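Local coordinates for putative restriction endonuclease domain-containing protein (Anabaena variabilis, PDB 3OT2) that is of unknown function but is probably a nuclease of the PD-(D/E)XK superfamily, in the Uma2 (DUF820) family, at residues V149-P152 against T156-F159. Numbering follows the deposited sequence.
Sequences VYRP and TEVF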
loop_
_atom_site.group_PDB
_atom_site.type_symbol
_atom_site.label_atom_id
_atom_site.label_comp_id
_atom_site.label_asym_id
_atom_site.label_seq_id
_atom_site.Cartn_x
_atom_site.Cartn_y
_atom_site.Cartn_z
ATOM N N VAL A 149 3.912 5.459 -5.951
ATOM C CA VAL A 149 3.228 6.332 -6.911
ATOM C C VAL A 149 1.938 5.643 -7.362
ATOM O O VAL A 149 1.966 4.516 -7.868
ATOM C CB VAL A 149 4.151 6.710 -8.097
ATOM C CG1 VAL A 149 3.356 7.393 -9.218
ATOM C CG2 VAL A 149 5.295 7.612 -7.629
ATOM N N TYR A 150 0.818 6.352 -7.205
ATOM C CA TYR A 150 -0.516 5.888 -7.544
ATOM C C TYR A 150 -1.112 6.696 -8.708
ATOM O O TYR A 150 -1.184 7.908 -8.612
ATOM C CB TYR A 150 -1.421 6.050 -6.312
ATOM C CG TYR A 150 -1.066 5.148 -5.154
ATOM C CD1 TYR A 150 -0.096 5.518 -4.224
ATOM C CD2 TYR A 150 -1.717 3.934 -4.970
ATOM C CE1 TYR A 150 0.217 4.694 -3.143
ATOM C CE2 TYR A 150 -1.407 3.101 -3.895
ATOM C CZ TYR A 150 -0.431 3.480 -2.993
ATOM O OH TYR A 150 -0.140 2.642 -1.948
ATOM N N ARG A 151 -1.532 6.010 -9.786
ATOM C CA ARG A 151 -2.177 6.610 -10.955
ATOM C C ARG A 151 -3.493 5.883 -11.199
ATOM O O ARG A 151 -3.580 4.686 -10.870
ATOM C CB ARG A 151 -1.279 6.530 -12.195
ATOM C CG ARG A 151 -0.014 7.375 -12.139
ATOM C CD ARG A 151 0.780 7.030 -13.365
ATOM N NE ARG A 151 1.803 8.000 -13.704
ATOM C CZ ARG A 151 3.112 7.751 -13.739
ATOM N NH1 ARG A 151 3.582 6.561 -13.372
ATOM N NH2 ARG A 151 3.960 8.688 -14.139
ATOM N N PRO A 152 -4.549 6.548 -11.725
ATOM C CA PRO A 152 -5.820 5.830 -11.922
ATOM C C PRO A 152 -5.672 4.616 -12.829
ATOM O O PRO A 152 -5.000 4.683 -13.856
ATOM C CB PRO A 152 -6.731 6.886 -12.569
ATOM C CG PRO A 152 -6.140 8.167 -12.219
ATOM C CD PRO A 152 -4.674 7.956 -12.186
ATOM N N THR A 156 0.320 0.018 -8.486
ATOM C CA THR A 156 1.151 0.918 -7.670
ATOM C C THR A 156 2.599 0.800 -8.159
ATOM O O THR A 156 3.044 -0.311 -8.476
ATOM C CB THR A 156 1.021 0.547 -6.169
ATOM O OG1 THR A 156 -0.351 0.560 -5.799
ATOM C CG2 THR A 156 1.816 1.483 -5.250
ATOM N N GLU A 157 3.317 1.930 -8.250
ATOM C CA GLU A 157 4.731 1.922 -8.680
ATOM C C GLU A 157 5.617 2.261 -7.501
ATOM O O GLU A 157 5.228 3.073 -6.666
ATOM C CB GLU A 157 4.959 2.913 -9.817
ATOM C CG GLU A 157 4.415 2.422 -11.138
ATOM C CD GLU A 157 4.590 3.362 -12.315
ATOM O OE1 GLU A 157 5.121 4.480 -12.124
ATOM O OE2 GLU A 157 4.131 3.003 -13.423
ATOM N N VAL A 158 6.789 1.633 -7.416
ATOM C CA VAL A 158 7.722 1.793 -6.290
ATOM C C VAL A 158 8.976 2.512 -6.744
ATOM O O VAL A 158 9.598 2.087 -7.723
ATOM C CB VAL A 158 8.122 0.428 -5.644
ATOM C CG1 VAL A 158 8.834 0.640 -4.316
ATOM C CG2 VAL A 158 6.931 -0.470 -5.445
ATOM N N PHE A 159 9.404 3.523 -5.977
ATOM C CA PHE A 159 10.652 4.262 -6.231
ATOM C C PHE A 159 11.476 4.249 -4.950
ATOM O O PHE A 159 10.994 4.700 -3.905
ATOM C CB PHE A 159 10.335 5.707 -6.732
ATOM C CG PHE A 159 9.654 5.629 -8.085
ATOM C CD1 PHE A 159 10.404 5.503 -9.253
ATOM C CD2 PHE A 159 8.268 5.521 -8.179
ATOM C CE1 PHE A 159 9.775 5.321 -10.486
ATOM C CE2 PHE A 159 7.648 5.304 -9.405
ATOM C CZ PHE A 159 8.408 5.190 -10.550
#
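Thr156 lays its methyl over one face of the Tyr150 ring, the side chains running side by side. This CH-pi contact puts CG2 of Thr156 4.0 Å from the centroid of the Tyr150 ring, displaced toward the CE2–CZ rim. A chi1 of -55° sets Thr156 OG1 beside the backbone N and CG2 anti to it, over the ring. OG1 lies on the same side of the ring but beyond its CD2–CE2 edge, 3.3 Å from Tyr150 CE2, and hydrogen-bonds Thr156 OG1 of the second subunit. Without the Tyr150 ring, as with an alanine here, the Thr156 methyl would probably lose its aromatic cover and a gap would open toward Ile126 and Leu130 of helix 119-131. Tyr150 and Thr156 sit toward the turn end of the beta hairpin formed by strands 146-150 and 157-159, the latter an outermost strand of the mixed sheet within this chain. Val149 and Glu157 form its antiparallel hydrogen-bonded pair, Val149 N to Glu157 O at 2.8 Å and Glu157 N to Val149 O at 2.9 Å, both nearly straight. In one of its two conformers Arg151, extended from CG to NE, salt-bridges Glu157, Arg151 NH1 to Glu157 OE1 2.9 Å, with guanidinium and carboxylate planes 75° apart. Val149 CG2 meets the Phe159 ring obliquely, 3.7 Å from CD2, and Pro167 packs against both residues.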